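Local coordinates for protein SusD homolog (Bacteroides thetaiotaomicron, PDB 3EHM) that probably binds mucin O-glycans for their uptake and use by this gut bacterium, as a member of the SusD family of outer-membrane lipoproteins, at residues A79-T84 and R484-F489; E455-G460 and T517-V522; A154-S159 and M502-T507. All coordinates share one frame; numbering follows the deposited sequence.

Contacts 1 and 2 are buried, their centres 14 Å apart, and they touch: Glu-487 O of contact 1 is a probable hydrogen-bond partner of Arg-457 NH1 of contact 2, at 2.9 Å. Contact 3 lies nearer the surface, its centre about 21 Å from that of contact 1 and 20 Å from that of contact 2. Chemistry follows place. Contact 1 joins two loops through aromatic rings and a proline; contact 2 sets a tryptophan against two consecutive arginines at the end of helix 449-459; contact 3 puts a buried phenylalanine beside an exposed lysine and a watered salt bridge. Contacts 1 and 3 tie C-terminal segments to loops from the first third of the chain, whereas contact 2 joins two C-terminal segments.

Contact 1 of 3, residues A79-T84 and R484-F489; sequences ANWNFT and RVPERF
Phe-83, Trp-81 and Pro-486 bury the most surface where loop 79-84 meets loop 484-489, and the proline ring is wedged between the two aromatic side chains. Its CG lies over the face of the indole, 3.8 Å from the centroid of the five-membered ring of Trp-81 and only 19° off the ring normal, which is the geometry of a CH-pi contact. The neighbouring CB of Pro-486 instead meets the edge of the phenyl group, 3.7 Å from Phe-83 CZ. At the far end of the indole, the edge of the six-membered ring reaches the opposite backbone, with Trp-81 CZ2 3.3 Å from Arg-484 O.

Phe-83 is the centre of an inverse gamma turn. Phe-489 presents its edge to one face of this ring: the centroids are 5.0 Å apart and the planes meet at 67°, a T-shaped stack. Trp-81 O lies above the opposite face of Phe-83, toward the rim. Arg-488 O, 3.2 Å from Phe-83 CE2, is buried here without a hydrogen-bonding partner in the model. The contact therefore rests on apolar and aromatic packing; the indole NE1 of Trp-81 bonds to Thr-313 OG1 instead.

Around this cluster, Tyr-63 of helix 60-63 touches Phe-83, Pro-486 and Phe-489, Ala-472 and Pro-473 of helix 472-475 pack on Trp-81, and Met-88, Ala-91 and Phe-95 of helix 85-110 cover Phe-489.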
# COMPACT_ATOMS: atom_id res chain seq x y z
N ALA A 79 9.72 11.96 -5.24
CA ALA A 79 10.72 11.06 -4.67
C ALA A 79 11.46 11.76 -3.53
O ALA A 79 11.81 11.14 -2.53
CB ALA A 79 11.71 10.61 -5.74
N ASN A 80 11.68 13.06 -3.70
CA ASN A 80 12.36 13.82 -2.67
C ASN A 80 11.44 14.83 -2.00
O ASN A 80 11.85 15.89 -1.55
CB ASN A 80 13.60 14.49 -3.25
CG ASN A 80 14.71 13.50 -3.50
OD1 ASN A 80 15.69 13.42 -2.75
ND2 ASN A 80 14.56 12.70 -4.55
N TRP A 81 10.16 14.45 -1.97
CA TRP A 81 9.11 15.21 -1.31
C TRP A 81 8.77 16.58 -1.91
O TRP A 81 8.22 17.43 -1.23
CB TRP A 81 9.46 15.38 0.17
CG TRP A 81 9.85 14.10 0.88
CD1 TRP A 81 10.37 12.96 0.32
CD2 TRP A 81 9.83 13.87 2.30
NE1 TRP A 81 10.69 12.05 1.31
CE2 TRP A 81 10.37 12.59 2.53
CE3 TRP A 81 9.42 14.64 3.39
CZ2 TRP A 81 10.50 12.05 3.81
CZ3 TRP A 81 9.55 14.10 4.67
CH2 TRP A 81 10.09 12.81 4.87
N ASN A 82 9.11 16.79 -3.18
CA ASN A 82 8.79 18.05 -3.83
C ASN A 82 7.50 17.80 -4.61
O ASN A 82 7.52 17.35 -5.76
CB ASN A 82 9.92 18.46 -4.78
CG ASN A 82 9.78 19.89 -5.27
OD1 ASN A 82 10.67 20.43 -5.93
ND2 ASN A 82 8.65 20.51 -4.95
N PHE A 83 6.37 18.08 -3.96
CA PHE A 83 5.07 17.84 -4.56
C PHE A 83 4.63 18.93 -5.54
O PHE A 83 3.76 19.74 -5.24
CB PHE A 83 4.02 17.66 -3.46
CG PHE A 83 4.34 16.54 -2.49
CD1 PHE A 83 5.17 15.48 -2.86
CD2 PHE A 83 3.78 16.53 -1.21
CE1 PHE A 83 5.43 14.42 -1.98
CE2 PHE A 83 4.03 15.47 -0.33
CZ PHE A 83 4.86 14.42 -0.71
N THR A 84 5.23 18.91 -6.73
CA THR A 84 4.94 19.89 -7.76
C THR A 84 3.54 19.76 -8.34
O THR A 84 2.89 18.72 -8.22
CB THR A 84 5.93 19.77 -8.92
OG1 THR A 84 5.76 18.51 -9.56
CG2 THR A 84 7.36 19.89 -8.40
N ARG A 484 9.70 11.14 8.86
CA ARG A 484 10.66 10.30 8.16
C ARG A 484 10.02 9.99 6.81
O ARG A 484 10.67 9.46 5.91
CB ARG A 484 10.94 9.01 8.95
CG ARG A 484 11.75 9.27 10.21
CD ARG A 484 12.31 8.01 10.83
NE ARG A 484 13.06 8.34 12.03
CZ ARG A 484 13.62 7.46 12.84
NH1 ARG A 484 13.54 6.16 12.59
NH2 ARG A 484 14.27 7.89 13.92
N VAL A 485 8.74 10.34 6.69
CA VAL A 485 7.97 10.16 5.45
C VAL A 485 6.92 11.27 5.41
O VAL A 485 6.56 11.83 6.44
CB VAL A 485 7.21 8.80 5.40
CG1 VAL A 485 8.15 7.66 5.73
CG2 VAL A 485 6.02 8.81 6.36
N PRO A 486 6.42 11.62 4.20
CA PRO A 486 5.41 12.68 4.17
C PRO A 486 4.14 12.11 4.82
O PRO A 486 3.91 10.90 4.79
CB PRO A 486 5.22 12.93 2.67
CG PRO A 486 6.55 12.53 2.08
CD PRO A 486 6.88 11.28 2.85
N GLU A 487 3.33 12.98 5.42
CA GLU A 487 2.09 12.53 6.05
C GLU A 487 0.99 12.35 5.00
O GLU A 487 -0.02 11.68 5.25
CB GLU A 487 1.61 13.55 7.09
CG GLU A 487 2.52 13.73 8.31
CD GLU A 487 2.55 12.51 9.22
OE1 GLU A 487 1.63 11.66 9.14
OE2 GLU A 487 3.50 12.41 10.03
N ARG A 488 1.19 12.93 3.82
CA ARG A 488 0.20 12.85 2.75
C ARG A 488 0.72 13.58 1.52
O ARG A 488 1.69 14.32 1.60
CB ARG A 488 -1.10 13.55 3.19
CG ARG A 488 -0.93 15.06 3.45
CD ARG A 488 -2.23 15.74 3.88
NE ARG A 488 -3.18 15.93 2.78
CZ ARG A 488 -3.17 16.96 1.93
NH1 ARG A 488 -2.25 17.91 2.04
NH2 ARG A 488 -4.08 17.04 0.97
N PHE A 489 0.06 13.35 0.39
CA PHE A 489 0.39 14.05 -0.85
C PHE A 489 -0.47 15.30 -0.75
O PHE A 489 -1.47 15.30 -0.03
CB PHE A 489 -0.05 13.26 -2.08
CG PHE A 489 1.03 12.41 -2.71
CD1 PHE A 489 2.30 12.36 -2.16
CD2 PHE A 489 0.76 11.66 -3.85
CE1 PHE A 489 3.30 11.56 -2.74
CE2 PHE A 489 1.74 10.87 -4.44
CZ PHE A 489 3.02 10.82 -3.88

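Contact 2 of 3, residues E455-G460 and T517-V522; sequences EYRRTG and TKLWWV
Glu-455 OE1 is gripped by two cationic nitrogens, Arg-458 NH2 at 2.6 Å and Lys-441 NZ. The first bond is almost straight, at 178°, and uses the syn lone pair of the oxygen. The motif is an i to i+3 salt bridge in the last turn of helix 449-459, against which the type I beta turn Leu-519 to Val-522 packs. Arg-458 holds the carboxylate side-on, for its NE also bonds Glu-455 OE2 at 2.9 Å, an oxygen that Arg-214 shares. Three cationic side chains, Arg-458, Lys-441 and Arg-214, would probably favour the ionised carboxylate, though Arg-458 NH2 is shared with Glu-353.

Arg-458 CG is anti to the backbone N (chi1 174°), and the bend at chi3 carries the guanidinium away from the turn while the aliphatic base stays on it: CB lies 3.7 Å from Trp-521 CE3 and CG 3.4 Å from Trp-521 O. An alanine here, lacking NE, NH2 and CG, would probably leave the Glu-455 carboxylate less firmly oriented, held by Lys-441 and Arg-214, and the Trp-521 carbonyl less well covered.

Arg-457 CB meets the indole edge in its plane, 3.7 Å from Trp-521 CZ3. Its guanidinium, bonded through NH1 to Asp-138 O, stands nearly perpendicular to the indole, the planes 87° apart. The ring thus approaches by its rim, with Trp-521 CH2 over the centre of the guanidinium face, 3.8 Å above its plane.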
# COMPACT_ATOMS: atom_id res chain seq x y z
N GLU A 455 -0.32 2.43 6.78
CA GLU A 455 -0.23 1.81 8.09
C GLU A 455 0.86 2.40 8.96
O GLU A 455 0.71 2.49 10.18
CB GLU A 455 -0.06 0.29 7.96
CG GLU A 455 -1.36 -0.40 7.58
CD GLU A 455 -2.42 -0.23 8.65
OE1 GLU A 455 -2.42 -1.02 9.62
OE2 GLU A 455 -3.26 0.69 8.53
N TYR A 456 1.97 2.82 8.34
CA TYR A 456 3.05 3.44 9.10
C TYR A 456 2.57 4.78 9.65
O TYR A 456 2.76 5.09 10.83
CB TYR A 456 4.28 3.68 8.23
CG TYR A 456 5.30 4.56 8.91
CD1 TYR A 456 6.14 4.06 9.91
CD2 TYR A 456 5.38 5.93 8.61
CE1 TYR A 456 7.03 4.89 10.60
CE2 TYR A 456 6.27 6.77 9.29
CZ TYR A 456 7.09 6.24 10.28
OH TYR A 456 7.96 7.06 10.96
N ARG A 457 1.96 5.58 8.79
CA ARG A 457 1.46 6.89 9.20
C ARG A 457 0.40 6.78 10.29
O ARG A 457 0.33 7.62 11.19
CB ARG A 457 0.88 7.63 7.99
CG ARG A 457 1.92 8.14 7.01
CD ARG A 457 1.26 8.76 5.79
NE ARG A 457 0.68 7.74 4.91
CZ ARG A 457 -0.23 7.99 3.98
NH1 ARG A 457 -0.69 9.23 3.82
NH2 ARG A 457 -0.69 7.01 3.21
N ARG A 458 -0.43 5.74 10.23
CA ARG A 458 -1.47 5.55 11.23
C ARG A 458 -0.94 5.11 12.59
O ARG A 458 -1.34 5.66 13.62
CB ARG A 458 -2.49 4.50 10.75
CG ARG A 458 -3.55 4.13 11.80
CD ARG A 458 -4.53 3.08 11.28
NE ARG A 458 -3.96 1.74 11.18
CZ ARG A 458 -3.92 0.85 12.16
NH1 ARG A 458 -4.44 1.15 13.35
NH2 ARG A 458 -3.39 -0.35 11.96
N THR A 459 -0.01 4.16 12.58
CA THR A 459 0.55 3.59 13.81
C THR A 459 1.94 4.03 14.25
O THR A 459 2.25 4.02 15.44
CB THR A 459 0.59 2.06 13.72
OG1 THR A 459 1.63 1.67 12.80
CG2 THR A 459 -0.74 1.52 13.22
N GLY A 460 2.78 4.39 13.29
CA GLY A 460 4.14 4.79 13.62
C GLY A 460 5.06 3.59 13.45
O GLY A 460 6.26 3.68 13.71
N THR A 517 0.73 17.78 6.83
CA THR A 517 -0.55 17.68 7.53
C THR A 517 -1.01 16.24 7.75
O THR A 517 -1.24 15.49 6.81
CB THR A 517 -1.63 18.46 6.76
OG1 THR A 517 -1.24 19.84 6.70
CG2 THR A 517 -2.98 18.35 7.46
N LYS A 518 -1.14 15.86 9.02
CA LYS A 518 -1.56 14.52 9.38
C LYS A 518 -3.00 14.22 8.98
O LYS A 518 -3.89 15.06 9.13
CB LYS A 518 -1.40 14.29 10.89
CG LYS A 518 0.04 14.32 11.38
CD LYS A 518 0.09 14.07 12.88
CE LYS A 518 1.51 14.16 13.41
NZ LYS A 518 1.57 13.79 14.85
N LEU A 519 -3.23 13.02 8.46
CA LEU A 519 -4.56 12.64 8.05
C LEU A 519 -5.43 12.25 9.23
O LEU A 519 -4.94 12.11 10.35
CB LEU A 519 -4.48 11.52 7.01
CG LEU A 519 -3.81 12.01 5.72
CD1 LEU A 519 -3.71 10.89 4.69
CD2 LEU A 519 -4.61 13.18 5.15
N TRP A 520 -6.71 12.07 8.96
CA TRP A 520 -7.70 11.75 9.98
C TRP A 520 -7.45 10.52 10.86
O TRP A 520 -7.65 10.59 12.07
CB TRP A 520 -9.08 11.63 9.33
CG TRP A 520 -10.17 11.24 10.28
CD1 TRP A 520 -10.65 11.96 11.34
CD2 TRP A 520 -10.93 10.02 10.26
NE1 TRP A 520 -11.65 11.27 11.98
CE2 TRP A 520 -11.84 10.07 11.33
CE3 TRP A 520 -10.92 8.89 9.43
CZ2 TRP A 520 -12.74 9.04 11.61
CZ3 TRP A 520 -11.81 7.85 9.70
CH2 TRP A 520 -12.71 7.94 10.78
N TRP A 521 -7.03 9.41 10.26
CA TRP A 521 -6.81 8.19 11.03
C TRP A 521 -5.51 8.06 11.83
O TRP A 521 -5.27 7.03 12.46
CB TRP A 521 -6.98 6.94 10.14
CG TRP A 521 -6.50 7.08 8.72
CD1 TRP A 521 -7.26 7.02 7.59
CD2 TRP A 521 -5.15 7.29 8.28
NE1 TRP A 521 -6.47 7.18 6.47
CE2 TRP A 521 -5.17 7.34 6.87
CE3 TRP A 521 -3.92 7.44 8.95
CZ2 TRP A 521 -4.01 7.54 6.11
CZ3 TRP A 521 -2.77 7.63 8.19
CH2 TRP A 521 -2.82 7.68 6.78
N VAL A 522 -4.67 9.09 11.82
CA VAL A 522 -3.42 9.01 12.57
C VAL A 522 -3.76 8.95 14.05
O VAL A 522 -4.43 9.83 14.57
CB VAL A 522 -2.51 10.23 12.31
CG1 VAL A 522 -1.26 10.14 13.19
CG2 VAL A 522 -2.12 10.28 10.84

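Contact 3 of 3, residues A154-S159 and M502-T507; sequences APKFDS and MAEIPT
A Met-aromatic contact marks the meeting of loop 154-159, which leads into helix 160-178, with the segment 502-507 that enters helix 505-509. Selenomethionine Met-502 places its SE 5.2 Å from the centroid of the Phe-157 ring and 49° off the normal, hence obliquely. Its closest approach is made by the methylene, with CG 3.7 Å from Phe-157 CE1, while the bend at chi3 (86°) carries the terminal CE to Phe-157 CZ. On the CD2 side of the same ring, Ile-505 brings up the tip of its chain, CD1 lying 3.6 Å from Phe-157 CD2. The two apolar side chains thus meet different atoms of the phenyl group, both obliquely.

Beside this buried cluster runs a polar bridge. Lys-156, bent at chi2 (77°), swings its amine to Glu-504, where NZ bonds OE1 at 3.0 Å on the syn lone pair in a salt bridge. One water accepts from Phe-157 N at 2.8 Å and donates to Glu-504 OE1 at 2.9 Å; a second donates to Phe-157 O and, weakly, to the same carboxylate oxygen. Glu-504 OE1 therefore gathers the amine and both waters, linking the segment to the loop backbone.

Ser-159 caps helix 160-178 through Val-162 N, Leu-508 of helix 505-509 touches Phe-157, and Tyr-496 of helix 495-498 packs on Met-502 and Ile-505.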
# COMPACT_ATOMS: atom_id res chain seq x y z
N ALA A 154 -18.09 20.70 -10.98
CA ALA A 154 -17.32 21.13 -9.81
C ALA A 154 -17.60 20.22 -8.62
O ALA A 154 -18.27 20.61 -7.66
CB ALA A 154 -17.67 22.57 -9.46
N PRO A 155 -17.07 18.98 -8.66
CA PRO A 155 -17.24 17.97 -7.61
C PRO A 155 -17.02 18.45 -6.18
O PRO A 155 -16.04 19.14 -5.89
CB PRO A 155 -16.23 16.90 -8.01
CG PRO A 155 -16.26 16.96 -9.49
CD PRO A 155 -16.24 18.45 -9.76
N LYS A 156 -17.95 18.09 -5.30
CA LYS A 156 -17.88 18.45 -3.89
C LYS A 156 -17.02 17.39 -3.19
O LYS A 156 -17.18 16.20 -3.45
CB LYS A 156 -19.29 18.46 -3.29
CG LYS A 156 -19.36 18.70 -1.79
CD LYS A 156 -19.17 20.17 -1.43
CE LYS A 156 -19.47 20.40 0.05
NZ LYS A 156 -19.34 21.84 0.44
N PHE A 157 -16.12 17.83 -2.31
CA PHE A 157 -15.26 16.90 -1.59
C PHE A 157 -15.82 16.55 -0.21
O PHE A 157 -16.53 17.36 0.40
CB PHE A 157 -13.85 17.49 -1.42
CG PHE A 157 -13.00 17.40 -2.66
CD1 PHE A 157 -13.40 18.03 -3.84
CD2 PHE A 157 -11.79 16.71 -2.64
CE1 PHE A 157 -12.60 17.97 -4.98
CE2 PHE A 157 -10.99 16.65 -3.78
CZ PHE A 157 -11.39 17.28 -4.95
N ASP A 158 -15.50 15.35 0.26
CA ASP A 158 -15.95 14.87 1.57
C ASP A 158 -14.75 14.86 2.51
O ASP A 158 -13.62 14.63 2.07
CB ASP A 158 -16.47 13.44 1.48
CG ASP A 158 -17.67 13.30 0.56
OD1 ASP A 158 -18.76 13.81 0.92
OD2 ASP A 158 -17.54 12.67 -0.51
N SER A 159 -14.98 15.10 3.80
CA SER A 159 -13.89 15.05 4.77
C SER A 159 -13.48 13.58 4.78
O SER A 159 -14.28 12.71 4.45
CB SER A 159 -14.37 15.46 6.16
OG SER A 159 -15.25 14.48 6.69
N MSE A 502 -12.95 23.09 -4.01
CA MSE A 502 -11.70 22.67 -3.40
C MSE A 502 -11.19 23.67 -2.37
O MSE A 502 -10.35 23.34 -1.54
CB MSE A 502 -10.64 22.45 -4.48
CG MSE A 502 -10.93 21.24 -5.35
SE MSE A 502 -9.48 20.80 -6.55
CE MSE A 502 -8.46 19.69 -5.34
N ALA A 503 -11.71 24.89 -2.41
CA ALA A 503 -11.30 25.93 -1.47
C ALA A 503 -11.53 25.48 -0.03
O ALA A 503 -10.93 26.01 0.90
CB ALA A 503 -12.06 27.22 -1.75
N GLU A 504 -12.41 24.50 0.13
CA GLU A 504 -12.77 23.97 1.44
C GLU A 504 -11.79 22.91 1.97
O GLU A 504 -11.84 22.56 3.15
CB GLU A 504 -14.19 23.40 1.35
CG GLU A 504 -14.55 22.35 2.36
CD GLU A 504 -15.98 21.89 2.23
OE1 GLU A 504 -16.40 21.53 1.10
OE2 GLU A 504 -16.69 21.88 3.26
N ILE A 505 -10.90 22.42 1.11
CA ILE A 505 -9.94 21.38 1.48
C ILE A 505 -9.18 21.59 2.79
O ILE A 505 -9.15 20.70 3.64
CB ILE A 505 -8.92 21.13 0.34
CG1 ILE A 505 -9.64 20.54 -0.87
CG2 ILE A 505 -7.81 20.19 0.80
CD1 ILE A 505 -10.31 19.22 -0.59
N PRO A 506 -8.54 22.76 2.97
CA PRO A 506 -7.81 22.97 4.22
C PRO A 506 -8.69 22.79 5.46
O PRO A 506 -8.24 22.24 6.47
CB PRO A 506 -7.28 24.39 4.07
CG PRO A 506 -7.02 24.49 2.61
CD PRO A 506 -8.27 23.86 2.02
N THR A 507 -9.94 23.23 5.37
CA THR A 507 -10.86 23.09 6.49
C THR A 507 -11.19 21.61 6.69
O THR A 507 -11.29 21.13 7.82
CB THR A 507 -12.17 23.87 6.26
OG1 THR A 507 -11.87 25.26 6.05
CG2 THR A 507 -13.10 23.73 7.45
O HOH W 1 -15.86 20.48 -1.50
O HOH W 2 -17.85 18.67 2.39